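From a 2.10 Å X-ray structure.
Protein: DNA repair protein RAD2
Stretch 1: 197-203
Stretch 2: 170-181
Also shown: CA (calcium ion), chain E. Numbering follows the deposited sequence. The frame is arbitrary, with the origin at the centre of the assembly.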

ATOM      1  N   LEU A 197     -20.406  14.321   9.810  1.00 19.24           N
ATOM      2  CA  LEU A 197     -19.821  15.651  10.012  1.00 18.88           C
ATOM      3  C   LEU A 197     -20.884  16.743   9.975  1.00 19.36           C
ATOM      4  O   LEU A 197     -20.767  17.750  10.677  1.00 22.94           O
ATOM      5  CB  LEU A 197     -18.692  15.924   9.002  1.00 16.57           C
ATOM      6  CG  LEU A 197     -17.351  15.271   9.371  1.00 15.10           C
ATOM      7  CD1 LEU A 197     -17.430  13.741   9.349  1.00 16.37           C
ATOM      8  CD2 LEU A 197     -16.212  15.752   8.473  1.00 15.17           C
ATOM      9  N   PHE A 198     -21.946  16.519   9.200  1.00 17.99           N
ATOM     10  CA  PHE A 198     -23.095  17.422   9.198  1.00 18.01           C
ATOM     11  C   PHE A 198     -24.028  17.146  10.377  1.00 22.17           C
ATOM     12  O   PHE A 198     -25.144  17.665  10.424  1.00 19.05           O
ATOM     13  CB  PHE A 198     -23.893  17.306   7.886  1.00 18.78           C
ATOM     14  CG  PHE A 198     -23.158  17.819   6.673  1.00 16.72           C
ATOM     15  CD1 PHE A 198     -22.702  19.131   6.623  1.00 20.17           C
ATOM     16  CD2 PHE A 198     -22.943  16.997   5.573  1.00 15.35           C
ATOM     17  CE1 PHE A 198     -22.027  19.610   5.486  1.00 18.61           C
ATOM     18  CE2 PHE A 198     -22.278  17.467   4.434  1.00 17.43           C
ATOM     19  CZ  PHE A 198     -21.817  18.774   4.395  1.00 17.20           C
ATOM     20  N   GLY A 199     -23.593  16.314  11.318  1.00 18.77           N
ATOM     21  CA  GLY A 199     -24.400  16.053  12.496  1.00 18.95           C
ATOM     22  C   GLY A 199     -25.458  14.965  12.364  1.00 24.93           C
ATOM     23  O   GLY A 199     -26.359  14.872  13.204  1.00 20.91           O
ATOM     24  N   GLY A 200     -25.362  14.142  11.322  1.00 20.78           N
ATOM     25  CA  GLY A 200     -26.291  13.029  11.167  1.00 21.51           C
ATOM     26  C   GLY A 200     -25.922  11.968  12.189  1.00 26.02           C
ATOM     27  O   GLY A 200     -24.741  11.719  12.400  1.00 24.97           O
ATOM     28  N   THR A 201     -26.909  11.348  12.832  1.00 21.66           N
ATOM     29  CA  THR A 201     -26.591  10.438  13.930  1.00 24.52           C
ATOM     30  C   THR A 201     -27.067   8.998  13.807  1.00 34.82           C
ATOM     31  O   THR A 201     -26.647   8.186  14.607  1.00 37.93           O
ATOM     32  CB  THR A 201     -27.113  10.961  15.287  1.00 29.28           C
ATOM     33  OG1 THR A 201     -28.550  10.953  15.292  1.00 30.56           O
ATOM     34  CG2 THR A 201     -26.598  12.381  15.555  1.00 35.77           C
ATOM     35  N   LYS A 202     -27.950   8.675  12.862  1.00 21.81           N
ATOM     36  CA  LYS A 202     -28.470   7.297  12.764  1.00 26.60           C
ATOM     37  C   LYS A 202     -28.470   6.839  11.311  1.00 21.91           C
ATOM     38  O   LYS A 202     -29.468   6.998  10.585  1.00 24.32           O
ATOM     39  CB  LYS A 202     -29.887   7.185  13.360  1.00 24.28           C
ATOM     40  CG  LYS A 202     -29.949   7.395  14.879  1.00 28.23           C
ATOM     41  CD  LYS A 202     -31.379   7.406  15.389  1.00 29.75           C
ATOM     42  N   ILE A 203     -27.349   6.261  10.901  1.00 21.11           N
ATOM     43  CA  ILE A 203     -27.022   6.110   9.492  1.00 18.97           C
ATOM     44  C   ILE A 203     -27.173   4.657   9.074  1.00 22.35           C
ATOM     45  O   ILE A 203     -26.671   3.767   9.763  1.00 16.01           O
ATOM     46  CB  ILE A 203     -25.554   6.538   9.235  1.00 18.15           C
ATOM     47  CG1 ILE A 203     -25.311   7.974   9.724  1.00 18.97           C
ATOM     48  CG2 ILE A 203     -25.185   6.363   7.766  1.00 13.81           C
ATOM     49  CD1 ILE A 203     -26.365   8.974   9.328  1.00 18.72           C
TER
HETATM   50 CA    CA E1001     -20.712  14.985   0.352  1.00 54.63          CA
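Stretch 2, residues 170-181: MEAEAQCAELLQ

Stretch 2 begins as loop at Met170 and Glu171, then runs as a regular α-helix from Ala172 to Gln181, packed against the loop of stretch 1 that leads into the strand at Lys202 and Ile203. The contacts advance in the same order along both chains, though the loop crosses the helix obliquely: Phe198 pairs with Ala174 (CA to CA 5.3 Å) and Gly200 with Ala177 (CA to CA 4.1 Å). Together they bury 387 Å², without a direct hydrogen bond among the atoms modelled.

Met170 does not reach stretch 1. Glu171, extended in backbone (phi/psi -80/134), holds the N-cap position; its O accepts from Gln175 N at 3.2 Å, its CA-to-CB bond points toward stretch 1, and OE1 lies 3.4 Å from Phe198 CZ, oblique to the ring. Ala172 points away and opens the helical run, its O accepting from Cys176 N at 2.8 Å. Glu173 leaves sideways; its OE2 both binds the calcium ion CA at 2.2 Å and lies 4.1 Å from Phe198 CE2, at the ring edge. Waters 3 and 4 also bind the ion. Ala174 lays its methyl over one face of the Phe198 ring, CB standing 3.7 Å from the ring centroid and only 12° off the normal, a CH-pi contact. Its O accepts from water 1 at 2.9 Å; the same water donates to Phe198 O at 3.0 Å and so ties the two backbones together.

Gln175 points away and Cys176 sideways, both clear of the contact. One turn after Ala174, Ala177 aims its CB at the loop, 3.3 Å from Phe198 O, 3.5 Å from Gly200 N and 3.9 Å from Gly199 C. The fit is close: an ideal CB on Gly200 would lie 3.6 Å from Ala177 CB. Gly199 is set by its own backbone instead, since at phi/psi 85/15 a CB would jam against the carbonyl O of Phe198. A second water bridge follows, water 2 donating to Ala177 O at 3.0 Å and to Gly199 O at 2.8 Å.

Glu178 and Leu179 make no contact with stretch 1. Leu180, with chi1 t and chi2 p, points toward stretch 1, and its CD2 lies 3.4 Å from Thr201 OG1, 3.5 Å from Lys202 N and 4.0 Å from Lys202 CB; a methyl makes no classical hydrogen bond, so these are packing contacts. Gln181, modelled only to CB, ends the stretch without touching the other.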

ATOM      1  N   MET A 170     -28.498  22.981  -0.692  1.00 26.02           N
ATOM      2  CA  MET A 170     -27.163  22.607  -1.142  1.00 25.68           C
ATOM      3  C   MET A 170     -26.969  21.089  -1.099  1.00 30.06           C
ATOM      4  O   MET A 170     -27.523  20.373  -1.937  1.00 26.28           O
ATOM      5  CB  MET A 170     -26.096  23.342  -0.322  1.00 20.80           C
ATOM      6  CG  MET A 170     -25.982  24.827  -0.672  1.00 30.27           C
ATOM      7  SD  MET A 170     -25.103  25.061  -2.245  1.00 33.00           S
ATOM      8  CE  MET A 170     -25.271  26.842  -2.452  1.00 39.80           C
ATOM      9  N   GLU A 171     -26.180  20.595  -0.144  1.00 21.64           N
ATOM     10  CA  GLU A 171     -25.873  19.163  -0.094  1.00 28.16           C
ATOM     11  C   GLU A 171     -26.997  18.328   0.531  1.00 25.34           C
ATOM     12  O   GLU A 171     -27.550  18.675   1.578  1.00 22.73           O
ATOM     13  CB  GLU A 171     -24.549  18.909   0.626  1.00 34.33           C
ATOM     14  CG  GLU A 171     -23.342  19.123  -0.278  1.00 37.95           C
ATOM     15  CD  GLU A 171     -22.063  19.325   0.499  1.00 48.05           C
ATOM     16  OE1 GLU A 171     -22.023  20.269   1.317  1.00 48.81           O
ATOM     17  OE2 GLU A 171     -21.105  18.544   0.294  1.00 42.54           O
ATOM     18  N   ALA A 172     -27.331  17.224  -0.125  1.00 21.17           N
ATOM     19  CA  ALA A 172     -28.410  16.361   0.351  1.00 26.32           C
ATOM     20  C   ALA A 172     -28.127  15.770   1.739  1.00 22.61           C
ATOM     21  O   ALA A 172     -29.022  15.732   2.587  1.00 21.48           O
ATOM     22  CB  ALA A 172     -28.689  15.269  -0.659  1.00 21.59           C
ATOM     23  N   GLU A 173     -26.890  15.325   1.970  1.00 20.71           N
ATOM     24  CA  GLU A 173     -26.530  14.701   3.246  1.00 24.69           C
ATOM     25  C   GLU A 173     -26.723  15.665   4.403  1.00 17.88           C
ATOM     26  O   GLU A 173     -27.154  15.262   5.482  1.00 21.27           O
ATOM     27  CB  GLU A 173     -25.070  14.218   3.265  1.00 30.69           C
ATOM     28  CG  GLU A 173     -24.597  13.556   2.003  1.00 36.75           C
ATOM     29  CD  GLU A 173     -23.876  14.528   1.102  1.00 42.30           C
ATOM     30  OE1 GLU A 173     -24.508  15.049   0.154  1.00 41.91           O
ATOM     31  OE2 GLU A 173     -22.678  14.782   1.355  1.00 47.81           O
ATOM     32  N   ALA A 174     -26.380  16.933   4.187  1.00 20.25           N
ATOM     33  CA  ALA A 174     -26.579  17.941   5.225  1.00 21.16           C
ATOM     34  C   ALA A 174     -28.063  18.074   5.535  1.00 17.03           C
ATOM     35  O   ALA A 174     -28.468  18.111   6.698  1.00 17.73           O
ATOM     36  CB  ALA A 174     -25.989  19.289   4.807  1.00 18.50           C
ATOM     37  N   GLN A 175     -28.874  18.149   4.490  1.00 20.58           N
ATOM     38  CA  GLN A 175     -30.319  18.263   4.682  1.00 20.07           C
ATOM     39  C   GLN A 175     -30.879  17.021   5.377  1.00 16.94           C
ATOM     40  O   GLN A 175     -31.761  17.134   6.236  1.00 22.50           O
ATOM     41  CB  GLN A 175     -31.025  18.489   3.350  1.00 21.32           C
ATOM     42  CG  GLN A 175     -32.545  18.672   3.488  1.00 18.88           C
ATOM     43  CD  GLN A 175     -32.899  20.015   4.097  1.00 21.41           C
ATOM     44  OE1 GLN A 175     -32.505  21.065   3.576  1.00 24.85           O
ATOM     45  NE2 GLN A 175     -33.627  19.992   5.208  1.00 20.33           N
ATOM     46  N   CYS A 176     -30.360  15.840   5.036  1.00 19.45           N
ATOM     47  CA  CYS A 176     -30.804  14.612   5.719  1.00 19.96           C
ATOM     48  C   CYS A 176     -30.552  14.700   7.226  1.00 23.81           C
ATOM     49  O   CYS A 176     -31.433  14.391   8.031  1.00 20.55           O
ATOM     50  CB  CYS A 176     -30.116  13.365   5.148  1.00 16.80           C
ATOM     51  SG  CYS A 176     -30.623  12.914   3.447  1.00 17.00           S
ATOM     52  N   ALA A 177     -29.352  15.136   7.603  1.00 19.87           N
ATOM     53  CA  ALA A 177     -29.003  15.272   9.024  1.00 21.12           C
ATOM     54  C   ALA A 177     -29.970  16.225   9.733  1.00 19.39           C
ATOM     55  O   ALA A 177     -30.364  15.997  10.885  1.00 25.84           O
ATOM     56  CB  ALA A 177     -27.553  15.760   9.175  1.00 19.02           C
ATOM     57  N   GLU A 178     -30.353  17.288   9.036  1.00 19.84           N
ATOM     58  CA  GLU A 178     -31.287  18.264   9.586  1.00 25.02           C
ATOM     59  C   GLU A 178     -32.675  17.642   9.783  1.00 29.17           C
ATOM     60  O   GLU A 178     -33.315  17.864  10.815  1.00 26.69           O
ATOM     61  CB  GLU A 178     -31.358  19.506   8.681  1.00 18.82           C
ATOM     62  CG  GLU A 178     -32.390  20.555   9.097  1.00 22.07           C
ATOM     63  CD  GLU A 178     -31.987  21.369  10.332  1.00 36.85           C
ATOM     64  OE1 GLU A 178     -30.882  21.161  10.876  1.00 37.30           O
ATOM     65  OE2 GLU A 178     -32.786  22.223  10.761  1.00 39.39           O
ATOM     66  N   LEU A 179     -33.130  16.853   8.806  1.00 20.20           N
ATOM     67  CA  LEU A 179     -34.418  16.177   8.934  1.00 27.01           C
ATOM     68  C   LEU A 179     -34.446  15.291  10.177  1.00 22.51           C
ATOM     69  O   LEU A 179     -35.443  15.255  10.916  1.00 23.45           O
ATOM     70  CB  LEU A 179     -34.720  15.328   7.694  1.00 20.02           C
ATOM     71  CG  LEU A 179     -34.887  16.044   6.358  1.00 24.33           C
ATOM     72  CD1 LEU A 179     -35.443  15.064   5.320  1.00 22.99           C
ATOM     73  CD2 LEU A 179     -35.781  17.285   6.483  1.00 19.00           C
ATOM     74  N   LEU A 180     -33.354  14.571  10.410  1.00 20.60           N
ATOM     75  CA  LEU A 180     -33.282  13.702  11.576  1.00 22.24           C
ATOM     76  C   LEU A 180     -33.292  14.543  12.854  1.00 29.55           C
ATOM     77  O   LEU A 180     -34.055  14.260  13.777  1.00 29.38           O
ATOM     78  CB  LEU A 180     -32.045  12.799  11.516  1.00 24.56           C
ATOM     79  CG  LEU A 180     -31.865  11.812  12.676  1.00 25.90           C
ATOM     80  CD1 LEU A 180     -33.039  10.822  12.781  1.00 20.73           C
ATOM     81  CD2 LEU A 180     -30.545  11.063  12.546  1.00 23.11           C
ATOM     82  N   GLN A 181     -32.472  15.594  12.894  1.00 27.63           N
ATOM     83  CA  GLN A 181     -32.390  16.452  14.085  1.00 29.77           C
ATOM     84  C   GLN A 181     -33.752  17.047  14.468  1.00 31.29           C
ATOM     85  O   GLN A 181     -34.037  17.248  15.646  1.00 33.46           O
ATOM     86  CB  GLN A 181     -31.343  17.559  13.895  1.00 27.31           C
TER
HETATM   87  O   HOH W   1     -26.935  19.433   8.780  1.00 28.26           O
HETATM   88  O   HOH W   2     -28.998  14.115  12.843  1.00 27.98           O
HETATM   89  O   HOH W   3     -19.326  13.565  -1.115  1.00 43.25           O
HETATM   90  O   HOH W   4     -21.442  14.124  -1.736  1.00 47.34           O